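Local structure of Non-structural protein (Porcine reproductive and respiratory syndrome virus, 3IFU) at residues G125-P136 with H157-P168; F82-G90 with L116-C126. The protein is the viral leader protease Nsp1alpha, a zinc-binding papain-like cysteine protease that probably also inhibits host interferon-beta production. All coordinates share one frame; numbering follows the deposited sequence.

Contact 1 of 2, residues G125-P136 with H157-P168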
loop_
_atom_site.group_PDB
_atom_site.type_symbol
_atom_site.label_atom_id
_atom_site.label_comp_id
_atom_site.label_asym_id
_atom_site.label_seq_id
_atom_site.Cartn_x
_atom_site.Cartn_y
_atom_site.Cartn_z
ATOM N N GLY A 125 0.496 -13.713 10.021
ATOM C CA GLY A 125 1.713 -13.038 9.610
ATOM C C GLY A 125 1.954 -11.586 9.986
ATOM O O GLY A 125 3.015 -11.044 9.668
ATOM N N CYS A 126 1.001 -10.942 10.648
ATOM C CA CYS A 126 1.200 -9.547 11.028
ATOM C C CYS A 126 1.929 -9.442 12.363
ATOM O O CYS A 126 1.707 -10.240 13.271
ATOM C CB CYS A 126 -0.142 -8.804 11.109
ATOM S SG CYS A 126 -1.037 -8.641 9.545
ATOM N N ARG A 127 2.801 -8.446 12.470
ATOM C CA ARG A 127 3.573 -8.217 13.679
ATOM C C ARG A 127 3.614 -6.724 13.923
ATOM O O ARG A 127 3.591 -5.949 12.969
ATOM C CB ARG A 127 5.001 -8.732 13.494
ATOM C CG ARG A 127 5.108 -10.230 13.197
ATOM C CD ARG A 127 4.978 -11.083 14.466
ATOM N NE ARG A 127 4.982 -12.519 14.177
ATOM C CZ ARG A 127 3.961 -13.195 13.645
ATOM N NH1 ARG A 127 2.827 -12.581 13.340
ATOM N NH2 ARG A 127 4.079 -14.494 13.406
ATOM N N TRP A 128 3.650 -6.316 15.190
ATOM C CA TRP A 128 3.742 -4.898 15.529
ATOM C C TRP A 128 5.221 -4.551 15.603
ATOM O O TRP A 128 6.047 -5.406 15.909
ATOM C CB TRP A 128 3.091 -4.593 16.881
ATOM C CG TRP A 128 1.598 -4.570 16.853
ATOM C CD1 TRP A 128 0.753 -5.541 17.311
ATOM C CD2 TRP A 128 0.764 -3.531 16.313
ATOM N NE1 TRP A 128 -0.556 -5.174 17.089
ATOM C CE2 TRP A 128 -0.579 -3.946 16.476
ATOM C CE3 TRP A 128 1.020 -2.293 15.705
ATOM C CZ2 TRP A 128 -1.665 -3.165 16.053
ATOM C CZ3 TRP A 128 -0.061 -1.515 15.283
ATOM C CH2 TRP A 128 -1.386 -1.956 15.459
ATOM N N TYR A 129 5.560 -3.303 15.314
ATOM C CA TYR A 129 6.948 -2.874 15.365
ATOM C C TYR A 129 7.002 -1.456 15.888
ATOM O O TYR A 129 6.124 -0.639 15.583
ATOM C CB TYR A 129 7.582 -2.893 13.974
ATOM C CG TYR A 129 7.730 -4.260 13.348
ATOM C CD1 TYR A 129 8.900 -4.997 13.509
ATOM C CD2 TYR A 129 6.701 -4.813 12.589
ATOM C CE1 TYR A 129 9.044 -6.251 12.925
ATOM C CE2 TYR A 129 6.830 -6.064 12.005
ATOM C CZ TYR A 129 8.002 -6.782 12.173
ATOM O OH TYR A 129 8.130 -8.027 11.595
ATOM N N PRO A 130 8.016 -1.146 16.711
ATOM C CA PRO A 130 8.154 0.210 17.252
ATOM C C PRO A 130 8.606 1.053 16.072
ATOM O O PRO A 130 9.596 0.722 15.429
ATOM C CB PRO A 130 9.262 0.059 18.290
ATOM C CG PRO A 130 9.134 -1.378 18.718
ATOM C CD PRO A 130 8.909 -2.085 17.410
ATOM N N ILE A 131 7.884 2.121 15.764
ATOM C CA ILE A 131 8.269 2.950 14.631
ATOM C C ILE A 131 9.643 3.566 14.882
ATOM O O ILE A 131 9.865 4.209 15.903
ATOM C CB ILE A 131 7.242 4.074 14.372
ATOM C CG1 ILE A 131 5.877 3.473 14.037
ATOM C CG2 ILE A 131 7.719 4.949 13.231
ATOM C CD1 ILE A 131 4.737 4.481 14.058
ATOM N N VAL A 132 10.563 3.348 13.947
ATOM C CA VAL A 132 11.922 3.872 14.045
ATOM C C VAL A 132 12.349 4.464 12.714
ATOM O O VAL A 132 13.503 4.853 12.542
ATOM C CB VAL A 132 12.940 2.766 14.422
ATOM C CG1 VAL A 132 12.863 2.464 15.904
ATOM C CG2 VAL A 132 12.667 1.510 13.602
ATOM N N GLY A 133 11.409 4.522 11.778
ATOM C CA GLY A 133 11.693 5.050 10.458
ATOM C C GLY A 133 10.578 4.727 9.479
ATOM O O GLY A 133 9.563 4.150 9.859
ATOM N N PRO A 134 10.746 5.073 8.199
ATOM C CA PRO A 134 9.734 4.814 7.174
ATOM C C PRO A 134 9.511 3.333 6.869
ATOM O O PRO A 134 10.444 2.543 6.853
ATOM C CB PRO A 134 10.280 5.555 5.948
ATOM C CG PRO A 134 11.294 6.516 6.507
ATOM C CD PRO A 134 11.918 5.741 7.615
ATOM N N VAL A 135 8.257 2.966 6.633
ATOM C CA VAL A 135 7.915 1.591 6.281
ATOM C C VAL A 135 7.135 1.626 4.976
ATOM O O VAL A 135 6.140 2.339 4.854
ATOM C CB VAL A 135 7.043 0.906 7.344
ATOM C CG1 VAL A 135 6.628 -0.495 6.848
ATOM C CG2 VAL A 135 7.814 0.796 8.649
ATOM N N PRO A 136 7.580 0.854 3.979
ATOM C CA PRO A 136 6.880 0.839 2.692
ATOM C C PRO A 136 5.620 -0.022 2.714
ATOM O O PRO A 136 5.463 -0.894 3.571
ATOM C CB PRO A 136 7.933 0.283 1.751
ATOM C CG PRO A 136 8.611 -0.747 2.627
ATOM C CD PRO A 136 8.771 -0.017 3.950
ATOM N N HIS A 157 3.653 2.660 16.933
ATOM C CA HIS A 157 3.798 1.314 16.396
ATOM C C HIS A 157 3.168 1.121 15.028
ATOM O O HIS A 157 2.229 1.820 14.654
ATOM C CB HIS A 157 3.202 0.307 17.377
ATOM C CG HIS A 157 3.908 0.272 18.692
ATOM N ND1 HIS A 157 5.111 -0.375 18.869
ATOM C CD2 HIS A 157 3.627 0.878 19.870
ATOM C CE1 HIS A 157 5.544 -0.162 20.099
ATOM N NE2 HIS A 157 4.662 0.596 20.726
ATOM N N VAL A 158 3.704 0.164 14.280
ATOM C CA VAL A 158 3.182 -0.145 12.961
ATOM C C VAL A 158 2.995 -1.649 12.839
ATOM O O VAL A 158 3.891 -2.427 13.154
ATOM C CB VAL A 158 4.122 0.352 11.850
ATOM C CG1 VAL A 158 5.486 -0.301 11.988
ATOM C CG2 VAL A 158 3.508 0.063 10.483
ATOM N N LEU A 159 1.807 -2.045 12.399
ATOM C CA LEU A 159 1.455 -3.447 12.220
ATOM C C LEU A 159 1.677 -3.802 10.754
ATOM O O LEU A 159 1.037 -3.231 9.861
ATOM C CB LEU A 159 -0.013 -3.656 12.592
ATOM C CG LEU A 159 -0.638 -5.036 12.395
ATOM C CD1 LEU A 159 0.010 -6.038 13.330
ATOM C CD2 LEU A 159 -2.141 -4.953 12.659
ATOM N N THR A 160 2.589 -4.732 10.494
ATOM C CA THR A 160 2.850 -5.118 9.117
ATOM C C THR A 160 3.214 -6.585 8.974
ATOM O O THR A 160 3.681 -7.222 9.914
ATOM C CB THR A 160 3.980 -4.261 8.507
ATOM O OG1 THR A 160 4.131 -4.582 7.120
ATOM C CG2 THR A 160 5.296 -4.521 9.230
ATOM N N ASN A 161 2.990 -7.117 7.782
ATOM C CA ASN A 161 3.307 -8.507 7.503
ATOM C C ASN A 161 4.622 -8.558 6.747
ATOM O O ASN A 161 5.055 -9.611 6.302
ATOM C CB ASN A 161 2.195 -9.169 6.677
ATOM C CG ASN A 161 2.021 -8.540 5.304
ATOM O OD1 ASN A 161 1.299 -9.071 4.461
ATOM N ND2 ASN A 161 2.670 -7.404 5.077
ATOM N N LEU A 162 5.248 -7.400 6.616
ATOM C CA LEU A 162 6.519 -7.260 5.923
ATOM C C LEU A 162 7.659 -7.760 6.827
ATOM O O LEU A 162 7.681 -7.472 8.027
ATOM C CB LEU A 162 6.711 -5.782 5.574
ATOM C CG LEU A 162 7.337 -5.297 4.271
ATOM C CD1 LEU A 162 6.727 -5.999 3.073
ATOM C CD2 LEU A 162 7.113 -3.801 4.170
ATOM N N PRO A 163 8.606 -8.536 6.274
ATOM C CA PRO A 163 9.727 -9.045 7.082
ATOM C C PRO A 163 10.733 -7.948 7.456
ATOM O O PRO A 163 11.861 -7.931 6.963
ATOM C CB PRO A 163 10.336 -10.118 6.183
ATOM C CG PRO A 163 10.038 -9.615 4.804
ATOM C CD PRO A 163 8.619 -9.124 4.923
ATOM N N LEU A 164 10.314 -7.047 8.343
ATOM C CA LEU A 164 11.142 -5.923 8.771
ATOM C C LEU A 164 12.427 -6.273 9.528
ATOM O O LEU A 164 12.558 -7.371 10.069
ATOM C CB LEU A 164 10.295 -4.956 9.607
ATOM C CG LEU A 164 9.126 -4.307 8.860
ATOM C CD1 LEU A 164 8.484 -3.248 9.754
ATOM C CD2 LEU A 164 9.618 -3.684 7.558
ATOM N N PRO A 165 13.390 -5.330 9.577
ATOM C CA PRO A 165 14.681 -5.498 10.255
ATOM C C PRO A 165 14.578 -5.358 11.775
ATOM O O PRO A 165 15.321 -6.001 12.513
ATOM C CB PRO A 165 15.532 -4.400 9.632
ATOM C CG PRO A 165 14.558 -3.290 9.530
ATOM C CD PRO A 165 13.321 -3.993 8.954
ATOM N N GLN A 166 13.665 -4.511 12.238
ATOM C CA GLN A 166 13.473 -4.322 13.671
ATOM C C GLN A 166 13.081 -5.658 14.279
ATOM O O GLN A 166 13.022 -6.674 13.585
ATOM C CB GLN A 166 12.359 -3.304 13.950
ATOM C CG GLN A 166 12.617 -1.916 13.399
ATOM C CD GLN A 166 11.615 -1.513 12.334
ATOM O OE1 GLN A 166 10.427 -1.345 12.614
ATOM N NE2 GLN A 166 12.092 -1.362 11.098
ATOM N N ARG A 167 12.800 -5.652 15.577
ATOM C CA ARG A 167 12.414 -6.871 16.269
ATOM C C ARG A 167 10.928 -6.810 16.579
ATOM O O ARG A 167 10.459 -5.889 17.247
ATOM C CB ARG A 167 13.220 -7.020 17.563
ATOM C CG ARG A 167 14.587 -6.342 17.516
ATOM C CD ARG A 167 15.530 -6.852 18.603
ATOM N NE ARG A 167 14.829 -7.183 19.843
ATOM C CZ ARG A 167 14.634 -8.425 20.278
ATOM N NH1 ARG A 167 13.982 -8.639 21.415
ATOM N NH2 ARG A 167 15.103 -9.451 19.580
ATOM N N PRO A 168 10.165 -7.799 16.097
ATOM C CA PRO A 168 8.722 -7.828 16.340
ATOM C C PRO A 168 8.357 -7.882 17.816
ATOM O O PRO A 168 9.146 -8.339 18.642
ATOM C CB PRO A 168 8.270 -9.079 15.586
ATOM C CG PRO A 168 9.461 -9.973 15.687
ATOM C CD PRO A 168 10.602 -9.022 15.403
HETATM O O HOH W 1 6.022 -8.900 9.732
HETATM O O HOH W 2 10.701 -9.843 10.819
HETATM O O HOH W 3 3.860 -2.715 5.107
#

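Contact 2 of 2, residues F82-G90 with L116-C126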
loop_
_atom_site.group_PDB
_atom_site.type_symbol
_atom_site.label_atom_id
_atom_site.label_comp_id
_atom_site.label_asym_id
_atom_site.label_seq_id
_atom_site.Cartn_x
_atom_site.Cartn_y
_atom_site.Cartn_z
ATOM N N PHE A 82 -9.002 -1.988 5.594
ATOM C CA PHE A 82 -8.284 -2.433 4.407
ATOM C C PHE A 82 -6.902 -3.043 4.692
ATOM O O PHE A 82 -6.601 -4.136 4.212
ATOM C CB PHE A 82 -8.137 -1.287 3.398
ATOM C CG PHE A 82 -7.396 -1.679 2.158
ATOM C CD1 PHE A 82 -7.974 -2.540 1.231
ATOM C CD2 PHE A 82 -6.088 -1.259 1.954
ATOM C CE1 PHE A 82 -7.257 -2.987 0.119
ATOM C CE2 PHE A 82 -5.365 -1.699 0.847
ATOM C CZ PHE A 82 -5.955 -2.568 -0.071
ATOM N N PRO A 83 -6.033 -2.346 5.452
ATOM C CA PRO A 83 -4.705 -2.905 5.741
ATOM C C PRO A 83 -4.741 -4.282 6.411
ATOM O O PRO A 83 -3.963 -5.172 6.059
ATOM C CB PRO A 83 -4.074 -1.847 6.637
ATOM C CG PRO A 83 -4.678 -0.601 6.128
ATOM C CD PRO A 83 -6.129 -0.967 5.961
ATOM N N ILE A 84 -5.634 -4.453 7.383
ATOM C CA ILE A 84 -5.747 -5.740 8.071
ATOM C C ILE A 84 -6.220 -6.821 7.098
ATOM O O ILE A 84 -5.738 -7.947 7.131
ATOM C CB ILE A 84 -6.727 -5.671 9.272
ATOM C CG1 ILE A 84 -6.130 -4.803 10.383
ATOM C CG2 ILE A 84 -7.018 -7.067 9.783
ATOM C CD1 ILE A 84 -7.106 -4.442 11.480
ATOM N N ALA A 85 -7.156 -6.474 6.228
ATOM C CA ALA A 85 -7.649 -7.436 5.260
ATOM C C ALA A 85 -6.585 -7.788 4.216
ATOM O O ALA A 85 -6.421 -8.958 3.873
ATOM C CB ALA A 85 -8.900 -6.902 4.576
ATOM N N ARG A 86 -5.854 -6.795 3.712
ATOM C CA ARG A 86 -4.840 -7.089 2.703
ATOM C C ARG A 86 -3.683 -7.926 3.212
ATOM O O ARG A 86 -3.231 -8.840 2.527
ATOM C CB ARG A 86 -4.247 -5.824 2.090
ATOM C CG ARG A 86 -3.479 -6.137 0.805
ATOM C CD ARG A 86 -4.450 -6.177 -0.367
ATOM N NE ARG A 86 -4.296 -7.295 -1.304
ATOM C CZ ARG A 86 -4.351 -8.580 -0.970
ATOM N NH1 ARG A 86 -4.536 -8.938 0.293
ATOM N NH2 ARG A 86 -4.281 -9.513 -1.908
ATOM N N MET A 87 -3.190 -7.600 4.401
ATOM C CA MET A 87 -2.069 -8.321 4.992
ATOM C C MET A 87 -2.487 -9.687 5.502
ATOM O O MET A 87 -1.652 -10.535 5.788
ATOM C CB MET A 87 -1.481 -7.514 6.148
ATOM C CG MET A 87 -1.213 -6.057 5.813
ATOM S SD MET A 87 -0.295 -5.169 7.088
ATOM C CE MET A 87 -1.576 -4.762 8.238
ATOM N N THR A 88 -3.790 -9.902 5.588
ATOM C CA THR A 88 -4.333 -11.145 6.115
ATOM C C THR A 88 -4.965 -12.085 5.066
ATOM O O THR A 88 -5.555 -13.110 5.407
ATOM C CB THR A 88 -5.329 -10.795 7.275
ATOM O OG1 THR A 88 -4.593 -10.515 8.472
ATOM C CG2 THR A 88 -6.253 -11.899 7.558
ATOM N N SER A 89 -4.812 -11.756 3.786
ATOM C CA SER A 89 -5.366 -12.593 2.722
ATOM C C SER A 89 -4.430 -12.692 1.522
ATOM O O SER A 89 -3.400 -12.022 1.467
ATOM C CB SER A 89 -6.711 -12.037 2.254
ATOM O OG SER A 89 -6.566 -10.716 1.755
ATOM N N GLY A 90 -4.800 -13.536 0.563
ATOM C CA GLY A 90 -4.005 -13.702 -0.642
ATOM C C GLY A 90 -4.727 -13.094 -1.830
ATOM O O GLY A 90 -5.665 -12.315 -1.651
ATOM N N LEU A 116 -8.574 -8.326 17.157
ATOM C CA LEU A 116 -7.435 -8.700 16.326
ATOM C C LEU A 116 -7.187 -10.203 16.457
ATOM O O LEU A 116 -6.733 -10.849 15.516
ATOM C CB LEU A 116 -6.186 -7.910 16.729
ATOM C CG LEU A 116 -6.209 -6.408 16.429
ATOM C CD1 LEU A 116 -4.964 -5.741 16.988
ATOM C CD2 LEU A 116 -6.303 -6.188 14.934
ATOM N N LYS A 117 -7.489 -10.756 17.629
ATOM C CA LYS A 117 -7.327 -12.188 17.862
ATOM C C LYS A 117 -8.384 -12.938 17.063
ATOM O O LYS A 117 -8.088 -13.951 16.440
ATOM C CB LYS A 117 -7.470 -12.517 19.349
ATOM C CG LYS A 117 -6.308 -12.027 20.191
ATOM C CD LYS A 117 -6.585 -12.175 21.685
ATOM C CE LYS A 117 -5.398 -11.692 22.531
ATOM N NZ LYS A 117 -5.716 -11.685 23.993
ATOM N N THR A 118 -9.615 -12.437 17.082
ATOM C CA THR A 118 -10.711 -13.059 16.337
ATOM C C THR A 118 -10.358 -13.085 14.842
ATOM O O THR A 118 -10.687 -14.035 14.121
ATOM C CB THR A 118 -12.044 -12.275 16.534
ATOM O OG1 THR A 118 -12.356 -12.199 17.929
ATOM C CG2 THR A 118 -13.190 -12.965 15.816
ATOM N N LEU A 119 -9.674 -12.034 14.397
ATOM C CA LEU A 119 -9.259 -11.901 13.006
ATOM C C LEU A 119 -7.936 -12.611 12.728
ATOM O O LEU A 119 -7.435 -12.576 11.603
ATOM C CB LEU A 119 -9.141 -10.421 12.631
ATOM C CG LEU A 119 -10.447 -9.630 12.564
ATOM C CD1 LEU A 119 -10.153 -8.217 12.118
ATOM C CD2 LEU A 119 -11.406 -10.306 11.593
ATOM N N GLN A 120 -7.373 -13.243 13.755
ATOM C CA GLN A 120 -6.118 -13.982 13.620
ATOM C C GLN A 120 -5.070 -13.207 12.854
ATOM O O GLN A 120 -4.396 -13.750 11.975
ATOM C CB GLN A 120 -6.371 -15.304 12.910
ATOM C CG GLN A 120 -7.151 -16.295 13.721
ATOM C CD GLN A 120 -7.719 -17.391 12.860
ATOM O OE1 GLN A 120 -8.140 -18.435 13.362
ATOM N NE2 GLN A 120 -7.749 -17.158 11.549
ATOM N N VAL A 121 -4.937 -11.932 13.189
ATOM C CA VAL A 121 -3.972 -11.069 12.538
ATOM C C VAL A 121 -2.545 -11.579 12.739
ATOM O O VAL A 121 -1.746 -11.613 11.795
ATOM C CB VAL A 121 -4.123 -9.632 13.070
ATOM C CG1 VAL A 121 -2.845 -8.844 12.876
ATOM C CG2 VAL A 121 -5.270 -8.960 12.351
ATOM N N TYR A 122 -2.234 -11.997 13.961
ATOM C CA TYR A 122 -0.901 -12.494 14.264
ATOM C C TYR A 122 -0.587 -13.855 13.613
ATOM O O TYR A 122 0.476 -14.031 13.007
ATOM C CB TYR A 122 -0.712 -12.599 15.781
ATOM C CG TYR A 122 0.704 -12.941 16.183
ATOM C CD1 TYR A 122 1.624 -11.942 16.492
ATOM C CD2 TYR A 122 1.140 -14.268 16.202
ATOM C CE1 TYR A 122 2.949 -12.254 16.808
ATOM C CE2 TYR A 122 2.460 -14.592 16.512
ATOM C CZ TYR A 122 3.360 -13.584 16.812
ATOM O OH TYR A 122 4.667 -13.911 17.098
ATOM N N GLU A 123 -1.503 -14.816 13.730
ATOM C CA GLU A 123 -1.244 -16.131 13.162
ATOM C C GLU A 123 -1.088 -16.042 11.646
ATOM O O GLU A 123 -0.420 -16.879 11.038
ATOM C CB GLU A 123 -2.363 -17.121 13.521
ATOM C CG GLU A 123 -3.466 -17.250 12.463
ATOM C CD GLU A 123 -3.702 -18.698 12.003
ATOM O OE1 GLU A 123 -3.972 -19.562 12.869
ATOM O OE2 GLU A 123 -3.625 -18.972 10.778
ATOM N N ARG A 124 -1.690 -15.024 11.039
ATOM C CA ARG A 124 -1.610 -14.864 9.594
ATOM C C ARG A 124 -0.377 -14.113 9.099
ATOM O O ARG A 124 -0.221 -13.900 7.891
ATOM C CB ARG A 124 -2.891 -14.211 9.067
ATOM C CG ARG A 124 -4.072 -15.186 8.990
ATOM C CD ARG A 124 -5.397 -14.452 8.954
ATOM N NE ARG A 124 -6.546 -15.351 9.004
ATOM C CZ ARG A 124 -7.137 -15.899 7.944
ATOM N NH1 ARG A 124 -6.699 -15.650 6.717
ATOM N NH2 ARG A 124 -8.177 -16.701 8.114
ATOM N N GLY A 125 0.496 -13.713 10.021
ATOM C CA GLY A 125 1.713 -13.038 9.610
ATOM C C GLY A 125 1.954 -11.586 9.986
ATOM O O GLY A 125 3.015 -11.044 9.668
ATOM N N CYS A 126 1.001 -10.942 10.648
ATOM C CA CYS A 126 1.200 -9.547 11.028
ATOM C C CYS A 126 1.929 -9.442 12.363
ATOM O O CYS A 126 1.707 -10.240 13.271
ATOM C CB CYS A 126 -0.142 -8.804 11.109
ATOM S SG CYS A 126 -1.037 -8.641 9.545
#

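Contact 1 of 2, residues G125-P136 with H157-P168
Arg127 to Pro130 pair antiparallel with His157 to Thr160, the strand axes 4.5 Å apart and their directions 150° from each other. Arg127 and Thr160 bond in both directions, N to O; at the next hydrogen-bonded pair Val158 N bonds to Tyr129 O at 2.9 Å, while the return bond from Tyr129 N to Val158 O is weak. On the face carrying Trp128 and Leu159, the leucine CB sits 3.4 Å from the centroid of the indole six-membered ring, almost on the ring normal. With CG anti to the backbone N (chi1 176°), Leu159 sends CD1 back to within 3.6 Å of Cys126 CB. His157 stands on the same face, its ND1 making a long, weak bond to Tyr129 O.

On the opposite face, with Arg127, Val158 and Thr160, stands Tyr129. Leu164 CD1 covers one side of the phenol as a CH-pi contact, 3.8 Å from the ring centroid, and Thr160 CG2 comes within 3.5 Å of Tyr129 CE2, the two side chains roughly perpendicular. The hydroxyl Tyr129 OH donates to a water that passes hydrogen bonds on to Thr160 O and Leu162 O, so one solvent molecule ties up two carbonyls of the returning chain. Beyond the strand, Thr160 OG1 accepts from Leu162 N in an ST turn. The pair forms one edge of the four-stranded antiparallel sheet of the papain-like protease domain, with strand 140-142 beyond 157-160.

Contact 2 of 2, residues F82-G90 with L116-C126
Ile84 of helix 81-87 meets Val121 and the end of helix 113-118 through its methyl groups. From CB, which points at the other segment, the side chain divides. CG2 lies anti to the backbone N and comes 3.6 Å from Val121 CG2, with Leu119 CD1 further off at 4.1 Å. The other branch starts with CG1, anti to the carbonyl carbon (chi1 -69°), and runs out nearly straight to CD1, whose neighbour is Leu116 CD2 at 4.0 Å. One isoleucine thus spans three residues, and it meets each of the three side chains at about a right angle.

What it packs against is the C-terminal end of a helix and the turns that follow. Gln120, with positive phi, closes helix 113-118 in a Schellman motif, where Gln120 N bonds back to Lys117 O and Val121 N to Leu116 O. A type I beta turn from Tyr122 to Gly125 then brings the chain round to Cys126, at the approach to strand 127-130. Helices 81-87 and 113-118 belong to the papain-like protease domain, and Val140 of strand 140-142 also touches Ile84.

One turn further along helix 81-87, Met87 CB rests 3.6 Å from Cys126 SG, and the methyl CE of the same methionine is also close to the sulfur. Polar contact comes at the end of the helix: Arg124, extended from CG to NE, reaches Thr88 O with NH1. That hydrogen bond is weak, 3.1 Å and bent to 135°, although the carbonyl oxygen lies near the guanidinium plane. Arg97 of helix 94-108 brings a second positive charge near Arg124 NH2.

How the contacts relate
Contact 2 comes first along the chain and hands over directly to contact 1: Gly125 and Cys126 belong to both, and the centres of the two contacts lie 14 Å apart. Met87 bridges them in space, with its CE 3.4 Å from Leu159 O and its SD 3.7 Å from Thr160 CA, so helix 81-87 packs against strand 157-160 as well as Cys126. Arg127 NH1 probably hydrogen-bonds Tyr122 O at 2.8 Å, fastening the strand's start to the preceding turn. Neither contact supplies a zinc ligand: a bound zinc ion lies about 12 Å from the side chain of Trp128 and about 13 Å from that of Ile84. Both contacts also touch the second subunit.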